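Local coordinates for porin (Rhodobacter blasticus, PDB 3PRN), which forms homotrimers in the outer membrane whose channels let small hydrophilic solutes of up to about 0.6 kDa diffuse passively, at residues 87-92 with 178-183; 140-145 with 168-173. The protein carries 1 engineered substitution. All coordinates share one frame; numbering follows the deposited sequence.

Contact 1 of 2, residues 87-92 with 178-183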
# COMPACT_ATOMS: atom_id res chain seq x y z
N THR A 87 11.22 -14.38 -15.00
CA THR A 87 11.38 -15.60 -15.81
C THR A 87 12.49 -15.45 -16.86
O THR A 87 12.96 -14.37 -17.23
CB THR A 87 10.08 -15.90 -16.56
OG1 THR A 87 9.74 -14.81 -17.40
CG2 THR A 87 8.90 -16.16 -15.62
N ALA A 88 12.96 -16.63 -17.29
CA ALA A 88 14.09 -16.61 -18.23
C ALA A 88 13.83 -15.88 -19.53
O ALA A 88 14.63 -15.01 -19.95
CB ALA A 88 14.54 -18.06 -18.47
N PHE A 89 12.68 -16.10 -20.16
CA PHE A 89 12.44 -15.46 -21.47
C PHE A 89 12.31 -13.94 -21.32
O PHE A 89 12.59 -13.18 -22.25
CB PHE A 89 11.15 -16.06 -22.05
CG PHE A 89 10.98 -15.88 -23.54
CD1 PHE A 89 11.66 -16.75 -24.42
CD2 PHE A 89 10.17 -14.89 -24.07
CE1 PHE A 89 11.51 -16.60 -25.81
CE2 PHE A 89 10.02 -14.71 -25.45
CZ PHE A 89 10.70 -15.58 -26.31
N ASP A 90 11.87 -13.50 -20.13
CA ASP A 90 11.70 -12.08 -19.89
C ASP A 90 12.99 -11.46 -19.40
O ASP A 90 13.09 -10.24 -19.50
CB ASP A 90 10.55 -11.86 -18.89
CG ASP A 90 10.09 -10.39 -18.75
OD1 ASP A 90 9.68 -9.77 -19.72
OD2 ASP A 90 10.13 -9.84 -17.63
N SER A 91 13.94 -12.24 -18.87
CA SER A 91 15.12 -11.57 -18.32
C SER A 91 16.37 -11.56 -19.19
O SER A 91 17.25 -10.76 -18.90
CB SER A 91 15.51 -12.34 -17.02
OG SER A 91 14.40 -12.26 -16.12
N VAL A 92 16.48 -12.37 -20.23
CA VAL A 92 17.64 -12.39 -21.08
C VAL A 92 17.90 -11.01 -21.70
O VAL A 92 16.98 -10.21 -21.89
CB VAL A 92 17.55 -13.20 -22.40
CG1 VAL A 92 18.28 -14.54 -22.34
CG2 VAL A 92 16.11 -13.52 -22.81
N ALA A 178 22.55 -13.83 -27.39
CA ALA A 178 21.58 -14.22 -26.37
C ALA A 178 20.65 -15.26 -26.99
O ALA A 178 20.39 -15.22 -28.18
CB ALA A 178 20.79 -12.99 -25.91
N ALA A 179 20.16 -16.16 -26.17
CA ALA A 179 19.23 -17.18 -26.67
C ALA A 179 18.34 -17.58 -25.49
O ALA A 179 18.79 -17.51 -24.31
CB ALA A 179 20.06 -18.36 -27.18
N ALA A 180 17.15 -18.02 -25.80
CA ALA A 180 16.21 -18.43 -24.78
C ALA A 180 15.25 -19.44 -25.38
O ALA A 180 14.90 -19.32 -26.55
CB ALA A 180 15.43 -17.22 -24.27
N TYR A 181 14.74 -20.32 -24.53
CA TYR A 181 13.77 -21.32 -24.94
C TYR A 181 12.84 -21.58 -23.76
O TYR A 181 13.37 -21.74 -22.65
CB TYR A 181 14.54 -22.63 -25.31
CG TYR A 181 13.59 -23.72 -25.74
CD1 TYR A 181 13.03 -23.68 -27.01
CD2 TYR A 181 13.26 -24.77 -24.92
CE1 TYR A 181 12.15 -24.67 -27.46
CE2 TYR A 181 12.43 -25.79 -25.36
CZ TYR A 181 11.85 -25.71 -26.60
OH TYR A 181 10.98 -26.70 -27.05
N THR A 182 11.58 -21.66 -23.95
CA THR A 182 10.59 -21.89 -22.93
C THR A 182 9.53 -22.87 -23.39
O THR A 182 8.95 -22.63 -24.46
CB THR A 182 9.85 -20.54 -22.58
OG1 THR A 182 10.87 -19.67 -22.06
CG2 THR A 182 8.78 -20.76 -21.54
N THR A 183 9.28 -23.94 -22.64
CA THR A 183 8.26 -24.88 -23.05
C THR A 183 6.98 -24.60 -22.26
O THR A 183 6.99 -24.16 -21.08
CB THR A 183 8.71 -26.35 -22.88
OG1 THR A 183 8.99 -26.55 -21.49
CG2 THR A 183 10.05 -26.64 -23.53
O HOH W 1 10.80 -18.32 -19.63
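Phe89, on the single turn of helix 88-91, packs against Ala180 and Thr182 of strand 175-183. Its CB starts beside the threonine hydroxyl, 3.6 Å from Thr182 OG1. A chi1 of -161° puts CG anti to the backbone N, and the side chain crosses that of Thr182 obliquely. CG is still near that hydroxyl, 4.1 Å from Thr182 OG1, while CD1 touches two residues, 3.8 Å from both Thr182 OG1 and Ala180 CB. The side chain also touches Ile193 and Phe195 of strand 193-200, and its ring meets Phe114 edge-to-face.

The small methyl of Ala180 has a second neighbour, since Val92 CG2 comes within 4.0 Å of Ala180 CB. Val92, just past the helix, sends its other branch to the backbone, with CG1 3.6 Å from Ala179 O. The direct contact is therefore apolar or van der Waals, and polarity enters through one water. This water accepts from Phe89 N and is hydrogen-bonded to Thr182 OG1, at 3.0 and 2.8 Å, so it joins the first turn of the helix to the strand.

Within the short helix, Thr87 occupies the N-cap position. Its carbonyl takes a bond from Ser91 OG, which stands above the carbonyl plane, and Ala88 O accepts from both Ser91 N and Val92 N.

The helix belongs to the long excursion between strands 78-83 and 131-138, the place where 16-stranded porins fold a loop into the barrel to narrow the pore. It leans on the inner wall: Val92 also touches Ala167 of strand 163-171, and on strand 142-150 the Ala88 side chain packs on Tyr145 while Ala88 N is hydrogen-bonded to Ser147 OG.

Contact 2 of 2, residues 140-145 with 168-173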
# COMPACT_ATOMS: atom_id res chain seq x y z
N SER A 140 30.82 -13.74 -15.04
CA SER A 140 31.61 -12.80 -15.79
C SER A 140 31.39 -12.80 -17.31
O SER A 140 31.92 -13.62 -18.09
CB SER A 140 33.13 -12.89 -15.50
OG SER A 140 33.84 -11.77 -16.00
N GLY A 141 30.60 -11.79 -17.75
CA GLY A 141 30.29 -11.70 -19.19
C GLY A 141 29.13 -12.65 -19.53
O GLY A 141 28.35 -12.34 -20.42
N VAL A 142 29.05 -13.79 -18.86
CA VAL A 142 28.00 -14.77 -19.05
C VAL A 142 26.90 -14.67 -17.98
O VAL A 142 27.09 -14.28 -16.80
CB VAL A 142 28.55 -16.20 -19.10
CG1 VAL A 142 27.50 -17.24 -19.46
CG2 VAL A 142 29.69 -16.27 -20.12
N ASN A 143 25.66 -14.82 -18.46
CA ASN A 143 24.51 -14.87 -17.58
C ASN A 143 23.69 -16.10 -18.00
O ASN A 143 23.40 -16.25 -19.18
CB ASN A 143 23.64 -13.64 -17.66
CG ASN A 143 24.33 -12.37 -17.23
OD1 ASN A 143 24.71 -12.20 -16.07
ND2 ASN A 143 24.48 -11.43 -18.17
N LEU A 144 23.32 -16.93 -17.04
CA LEU A 144 22.45 -18.05 -17.23
C LEU A 144 21.13 -17.75 -16.47
O LEU A 144 21.25 -17.35 -15.29
CB LEU A 144 22.98 -19.29 -16.52
CG LEU A 144 23.73 -20.32 -17.33
CD1 LEU A 144 22.78 -20.86 -18.40
CD2 LEU A 144 24.99 -19.68 -17.88
N TYR A 145 20.01 -18.17 -17.00
CA TYR A 145 18.73 -18.01 -16.32
C TYR A 145 17.89 -19.26 -16.45
O TYR A 145 17.74 -19.78 -17.57
CB TYR A 145 17.90 -16.87 -16.86
CG TYR A 145 18.59 -15.57 -17.15
CD1 TYR A 145 19.39 -15.47 -18.28
CD2 TYR A 145 18.50 -14.47 -16.30
CE1 TYR A 145 20.05 -14.29 -18.56
CE2 TYR A 145 19.16 -13.27 -16.57
CZ TYR A 145 19.92 -13.20 -17.70
OH TYR A 145 20.59 -12.04 -18.08
N ALA A 168 20.39 -17.79 -21.79
CA ALA A 168 21.75 -17.33 -21.57
C ALA A 168 22.10 -16.18 -22.48
O ALA A 168 21.51 -15.94 -23.56
CB ALA A 168 22.74 -18.51 -21.77
N ASP A 169 22.97 -15.30 -22.00
CA ASP A 169 23.51 -14.24 -22.79
C ASP A 169 25.01 -14.10 -22.46
O ASP A 169 25.57 -14.56 -21.45
CB ASP A 169 22.79 -12.92 -22.73
CG ASP A 169 22.59 -12.39 -21.32
OD1 ASP A 169 23.60 -12.09 -20.65
OD2 ASP A 169 21.43 -12.29 -20.88
N TRP A 170 25.66 -13.43 -23.40
CA TRP A 170 27.12 -13.31 -23.36
C TRP A 170 27.49 -12.05 -24.11
O TRP A 170 26.94 -11.72 -25.16
CB TRP A 170 27.77 -14.57 -24.01
CG TRP A 170 29.26 -14.30 -24.12
CD1 TRP A 170 30.19 -14.51 -23.13
CD2 TRP A 170 29.95 -13.72 -25.22
NE1 TRP A 170 31.41 -14.07 -23.57
CE2 TRP A 170 31.29 -13.59 -24.85
CE3 TRP A 170 29.55 -13.29 -26.49
CZ2 TRP A 170 32.26 -13.05 -25.70
CZ3 TRP A 170 30.50 -12.75 -27.35
CH2 TRP A 170 31.85 -12.64 -26.94
N SER A 171 28.46 -11.37 -23.52
CA SER A 171 28.87 -10.13 -24.16
C SER A 171 30.34 -9.83 -23.94
O SER A 171 30.95 -10.30 -22.95
CB SER A 171 27.93 -9.07 -23.57
OG SER A 171 28.22 -7.83 -24.15
N ASN A 172 30.95 -9.07 -24.85
CA ASN A 172 32.26 -8.47 -24.60
C ASN A 172 32.09 -6.98 -24.86
O ASN A 172 31.00 -6.40 -24.69
CB ASN A 172 33.36 -9.15 -25.37
CG ASN A 172 33.20 -9.00 -26.87
OD1 ASN A 172 32.57 -8.04 -27.32
ND2 ASN A 172 33.75 -9.93 -27.62
N ASP A 173 33.12 -6.27 -25.31
CA ASP A 173 32.90 -4.83 -25.55
C ASP A 173 32.12 -4.50 -26.82
O ASP A 173 31.44 -3.46 -26.94
CB ASP A 173 34.29 -4.14 -25.54
CG ASP A 173 35.03 -4.27 -24.21
OD1 ASP A 173 35.67 -5.33 -23.94
OD2 ASP A 173 35.00 -3.31 -23.38
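Asn143 and Asp169 face each other as a hydrogen-bonded pair on neighbouring antiparallel strands of the 16-stranded porin barrel, 142-150 and 163-171. Their backbones exchange N-H...O bonds in both directions, and their side chains add a third link. Asn143 ND2 donates to Asp169 OD1 at 2.7 Å in a nearly straight bond (173°); the acceptor lies in the amide plane and is met on its syn lone pair. Amide and carboxylate are nonetheless steeply turned, their planes 71° apart. From two residues farther along, Tyr145 OH donates to the other oxygen, Asp169 OD2, at 2.9 Å, again on a syn lone pair.

Both carboxylate oxygens are thus held from one strand. The Asp169 side chain takes the crowded position, which puts CG between the backbone N and the carbonyl carbon (chi1 53°), and from there the two oxygens meet Asn143 and Tyr145. A second shell fixes the donors: Ser138 OG bonds Asn143 OD1, and Tyr145 packs on Ala88 and Ser91 of the inner helix. Asp169 OD2 also receives Ala93 N, just beyond that helix, so the wall is tied to the loop inside it. An alanine at Asp169 would probably leave Asn143 ND2, Tyr145 OH and Ala93 N without this shared acceptor and the tyrosine ring less firmly placed.

Toward the turns, Ser171 N bonds Gly141 O at 3.3 Å. The opposite face of the sheet carries apolar pairs: Leu144 CD1 meets Ala168 CB at 4.1 Å, and Val142 CG2 touches the indole edge in its plane, 3.5 Å from Trp170 CD1.

How the contacts relate
From the N terminus the chain lays down five barrel strands, the last of them 78-83, before it leaves the wall, forms helix 88-91 inside the barrel, and returns to the sheet at strand 131-138. A tight turn leads into strand 142-150, and its next neighbour, 163-171, comes back beside it to close the smaller loop at contact 2. Strand 175-183 follows and closes the larger loop by meeting the helix in contact 1, so contact 2 is nested within contact 1. Their centres lie about 13 Å apart. The two are joined in the sheet by a probable hydrogen bond from Ala179 N to Ala168 O (3.0 Å). Together they bind three consecutive barrel strands to the start of the inward-folded loop.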